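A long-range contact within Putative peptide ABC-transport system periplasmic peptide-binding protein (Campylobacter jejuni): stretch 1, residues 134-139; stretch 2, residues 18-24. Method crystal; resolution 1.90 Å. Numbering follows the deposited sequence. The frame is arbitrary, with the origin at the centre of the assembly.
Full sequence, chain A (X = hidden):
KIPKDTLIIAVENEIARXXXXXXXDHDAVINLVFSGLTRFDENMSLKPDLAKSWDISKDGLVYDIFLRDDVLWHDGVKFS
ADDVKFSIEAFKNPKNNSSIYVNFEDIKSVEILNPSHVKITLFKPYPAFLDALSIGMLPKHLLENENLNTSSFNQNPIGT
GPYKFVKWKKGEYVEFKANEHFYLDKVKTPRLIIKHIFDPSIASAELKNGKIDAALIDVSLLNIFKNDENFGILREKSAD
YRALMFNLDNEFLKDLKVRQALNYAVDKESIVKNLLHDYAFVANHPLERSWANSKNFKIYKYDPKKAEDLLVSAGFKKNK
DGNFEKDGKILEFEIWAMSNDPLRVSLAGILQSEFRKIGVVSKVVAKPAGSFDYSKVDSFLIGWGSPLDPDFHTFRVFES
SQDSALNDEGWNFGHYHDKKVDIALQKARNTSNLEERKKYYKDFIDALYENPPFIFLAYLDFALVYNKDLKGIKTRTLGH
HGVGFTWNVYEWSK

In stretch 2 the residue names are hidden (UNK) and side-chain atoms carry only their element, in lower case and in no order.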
ATOM      1  N   SER A 134      -0.822 -12.520   8.215  1.00 39.46           N
ATOM      2  CA  SER A 134      -2.044 -12.571   7.422  1.00 39.53           C
ATOM      3  C   SER A 134      -1.629 -12.812   5.967  1.00 41.93           C
ATOM      4  O   SER A 134      -2.477 -13.032   5.117  1.00 44.11           O
ATOM      5  CB  SER A 134      -2.890 -11.291   7.569  1.00 38.45           C
ATOM      6  OG  SER A 134      -2.156 -10.123   7.177  1.00 38.05           O
ATOM      7  N   ILE A 135      -0.318 -12.789   5.686  1.00 39.16           N
ATOM      8  CA  ILE A 135       0.172 -13.097   4.335  1.00 43.67           C
ATOM      9  C   ILE A 135      -0.114 -14.554   3.999  1.00 47.09           C
ATOM     10  O   ILE A 135      -0.142 -15.408   4.902  1.00 48.17           O
ATOM     11  CB  ILE A 135       1.704 -12.823   4.165  1.00 44.81           C
ATOM     12  CG1 ILE A 135       2.074 -12.727   2.688  1.00 43.75           C
ATOM     13  CG2 ILE A 135       2.570 -13.853   4.854  1.00 48.43           C
ATOM     14  CD1 ILE A 135       1.674 -11.397   2.003  1.00 40.56           C
ATOM     15  N   GLY A 136      -0.320 -14.839   2.714  1.00 46.97           N
ATOM     16  CA  GLY A 136      -0.663 -16.188   2.293  1.00 44.88           C
ATOM     17  C   GLY A 136       0.419 -17.191   2.673  1.00 43.28           C
ATOM     18  O   GLY A 136       1.590 -16.816   2.778  1.00 42.60           O
ATOM     19  N   MET A 137       0.026 -18.451   2.928  1.00 45.11           N
ATOM     20  CA  MET A 137       0.994 -19.547   3.127  1.00 48.05           C
ATOM     21  C   MET A 137       1.295 -20.211   1.761  1.00 47.21           C
ATOM     22  O   MET A 137       0.459 -20.186   0.838  1.00 47.23           O
ATOM     23  CB  MET A 137       0.469 -20.553   4.159  1.00 52.73           C
ATOM     24  CG  MET A 137       0.342 -20.010   5.599  1.00 47.80           C
ATOM     25  SD  MET A 137       1.929 -19.616   6.368  1.00 47.20           S
ATOM     26  CE  MET A 137       1.953 -17.849   5.940  1.00 53.55           C
ATOM     27  N   LEU A 138       2.522 -20.678   1.601  1.00 47.71           N
ATOM     28  CA  LEU A 138       2.978 -21.339   0.379  1.00 51.94           C
ATOM     29  C   LEU A 138       2.973 -22.869   0.552  1.00 52.41           C
ATOM     30  O   LEU A 138       3.137 -23.349   1.669  1.00 51.78           O
ATOM     31  CB  LEU A 138       4.399 -20.931   0.025  1.00 47.85           C
ATOM     32  CG  LEU A 138       4.588 -19.443  -0.295  1.00 45.65           C
ATOM     33  CD1 LEU A 138       6.070 -19.150  -0.318  1.00 45.22           C
ATOM     34  CD2 LEU A 138       3.952 -19.196  -1.626  1.00 45.33           C
ATOM     35  N   PRO A 139       2.836 -23.608  -0.563  1.00 52.08           N
ATOM     36  CA  PRO A 139       2.859 -25.077  -0.511  1.00 55.46           C
ATOM     37  C   PRO A 139       4.250 -25.675  -0.626  1.00 55.37           C
ATOM     38  O   PRO A 139       4.849 -25.723  -1.705  1.00 55.50           O
ATOM     39  CB  PRO A 139       1.985 -25.473  -1.705  1.00 55.25           C
ATOM     40  CG  PRO A 139       2.106 -24.337  -2.680  1.00 53.45           C
ATOM     41  CD  PRO A 139       2.312 -23.113  -1.854  1.00 51.39           C
ATOM     42  N   UNK A  18       2.166 -14.205  -8.868  1.00 47.07           N
ATOM     43  CA  UNK A  18       1.076 -14.350  -7.925  1.00 45.65           C
ATOM     44  C   UNK A  18       1.550 -15.271  -6.823  1.00 45.82           C
ATOM     45  O   UNK A  18       1.189 -16.448  -6.762  1.00 48.68           O
ATOM     46  c   UNK A  18      -1.840 -14.415 -10.583  1.00 54.73           C
ATOM     47  c   UNK A  18      -0.665 -13.892  -9.714  1.00 46.14           C
ATOM     48  c   UNK A  18      -0.230 -14.861  -8.590  1.00 47.18           C
ATOM     49  c   UNK A  18      -1.355 -14.931  -7.547  1.00 45.14           C
ATOM     50  N   UNK A  19       2.327 -14.691  -5.926  1.00 46.76           N
ATOM     51  CA  UNK A  19       3.037 -15.439  -4.902  1.00 46.09           C
ATOM     52  C   UNK A  19       3.189 -14.511  -3.713  1.00 43.11           C
ATOM     53  O   UNK A  19       3.758 -13.429  -3.848  1.00 39.20           O
ATOM     54  c   UNK A  19       5.229 -16.631  -4.472  1.00 44.19           C
ATOM     55  n   UNK A  19       6.129 -17.426  -4.992  1.00 43.40           N
ATOM     56  o   UNK A  19       5.079 -16.511  -3.257  1.00 45.28           O
ATOM     57  c   UNK A  19       4.379 -15.896  -5.465  1.00 44.94           C
ATOM     58  N   UNK A  20       2.621 -14.903  -2.565  1.00 41.85           N
ATOM     59  CA  UNK A  20       2.695 -14.106  -1.333  1.00 39.32           C
ATOM     60  C   UNK A  20       4.118 -13.558  -1.020  1.00 42.67           C
ATOM     61  O   UNK A  20       4.216 -12.458  -0.496  1.00 40.14           O
ATOM     62  c   UNK A  20       1.371 -16.069  -0.990  1.00 45.61           C
ATOM     63  c   UNK A  20       1.722 -16.064  -2.432  1.00 43.84           C
ATOM     64  c   UNK A  20       2.238 -15.097  -0.255  1.00 41.67           C
ATOM     65  N   UNK A  21       5.181 -14.299  -1.358  1.00 42.33           N
ATOM     66  CA  UNK A  21       6.538 -13.841  -1.052  1.00 41.16           C
ATOM     67  C   UNK A  21       6.903 -12.532  -1.770  1.00 40.03           C
ATOM     68  O   UNK A  21       7.850 -11.848  -1.338  1.00 36.14           O
ATOM     69  c   UNK A  21       7.543 -14.897  -1.400  1.00 41.71           C
ATOM     70  N   UNK A  22       6.175 -12.199  -2.845  1.00 38.64           N
ATOM     71  CA  UNK A  22       6.446 -10.989  -3.649  1.00 39.13           C
ATOM     72  C   UNK A  22       5.270 -10.000  -3.615  1.00 40.75           C
ATOM     73  O   UNK A  22       5.177  -9.072  -4.451  1.00 41.85           O
ATOM     74  c   UNK A  22       7.747 -13.743  -5.327  1.00 41.93           C
ATOM     75  c   UNK A  22       8.820 -14.676  -5.226  1.00 41.67           C
ATOM     76  c   UNK A  22       6.813 -11.406  -5.114  1.00 39.46           C
ATOM     77  c   UNK A  22       9.231 -11.978  -4.678  1.00 39.80           C
ATOM     78  c   UNK A  22      10.070 -14.209  -4.853  1.00 41.35           C
ATOM     79  c   UNK A  22       7.950 -12.404  -5.065  1.00 40.30           C
ATOM     80  c   UNK A  22      10.275 -12.851  -4.575  1.00 39.24           C
ATOM     81  o   UNK A  22      11.150 -15.036  -4.739  1.00 41.46           O
ATOM     82  N   UNK A  23       4.429 -10.135  -2.584  1.00 38.85           N
ATOM     83  CA  UNK A  23       3.364  -9.156  -2.348  1.00 36.46           C
ATOM     84  C   UNK A  23       3.910  -7.736  -2.127  1.00 33.90           C
ATOM     85  O   UNK A  23       4.724  -7.532  -1.224  1.00 30.98           O
ATOM     86  o   UNK A  23       1.622  -8.494  -0.870  1.00 35.84           O
ATOM     87  c   UNK A  23       2.585  -9.496  -1.114  1.00 33.59           C
ATOM     88  N   UNK A  24       3.409  -6.763  -2.884  1.00 34.09           N
ATOM     89  CA  UNK A  24       3.779  -5.370  -2.650  1.00 36.15           C
ATOM     90  C   UNK A  24       2.584  -4.528  -2.229  1.00 34.66           C
ATOM     91  O   UNK A  24       2.608  -3.314  -2.381  1.00 31.91           O
ATOM     92  c   UNK A  24       5.804  -5.375  -4.159  1.00 42.13           C
ATOM     93  c   UNK A  24       6.613  -4.605  -5.170  1.00 49.42           C
ATOM     94  o   UNK A  24       7.789  -4.332  -4.875  1.00 50.88           O
ATOM     95  o   UNK A  24       6.064  -4.202  -6.220  1.00 51.16           O
ATOM     96  c   UNK A  24       4.437  -4.754  -3.897  1.00 36.71           C
TER

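Position 18 carries four side-chain carbons and no heteroatom. The carbon bonded to CA forks at once, and one arm runs two carbons long while the other stops at one. The side chain is out of contact with stretch 1. That beta-branched pattern is isoleucine, Ile18.

Position 19 has two carbons, the second bearing one oxygen and one nitrogen: a carboxamide one carbon from CA. The elements are labelled, so the amide orientation is given. With chi1 at 177° (t), its oxygen lies 3.3 Å from CD2 of Leu138, a van der Waals approach to a methyl group; the residue is Asn19. The same oxygen, OD1, accepts a hydrogen bond from the backbone N of residue 21 (2.9 Å, N-H...acceptor angle 159°), while ND2 is satisfied elsewhere in the structure.

At position 20, three carbons close a ring onto the backbone N. Its CA is 5.4 Å from CA of Gly136, the nearest CA pairing across the stretches, and its CA-to-CB bond points toward stretch 1. The ring meets three residues: CB lies 3.5 Å from Gly136 O and 3.8 Å from Ile135 CG1, and the ring carbon bonded to N lies 3.9 Å from Leu138 CD2. The closed ring identifies Pro20.

Position 21 has a single carbon. Its CB points sideways and stays 4.6 Å from Leu138 CD1. One carbon makes it Ala21.

Position 22 shows one carbon leading to a six-carbon ring that bears an oxygen. Its CA-to-CB bond points away, and the side chain is out of contact with stretch 1. This is Tyr22. Its backbone N donates to Asn19 O (2.9 Å), helping to hold the turn.

Position 23 has one carbon followed by one oxygen, with no further branch. Its CB packs 3.8 Å from Ile135 CD1; the residue is Ser23. Its backbone N donates to Pro20 O (3.1 Å).

Position 24 has three carbons in a chain, the last carrying two oxygens, a carboxylate. It is exposed and out of contact with stretch 1: Glu24.

The contact works by packing, without a hydrogen bond between the stretches. Pro20 is its centre, burying 78 Å² of the 258 Å² total, with Ile135 and Leu138 supplying apolar contacts to its ring. Glycine at 136 permits this approach: an ideal CB there would lie 2.9 Å from Pro20 CG, a clash. Closeness has a cost, since Gly136 O is buried without a polar partner anywhere in the model. Within stretch 2, the Asn19 side chain and the two backbone hydrogen bonds brace the turn that presents the proline.

Stretch 2, residues 18-24: INPAYSE
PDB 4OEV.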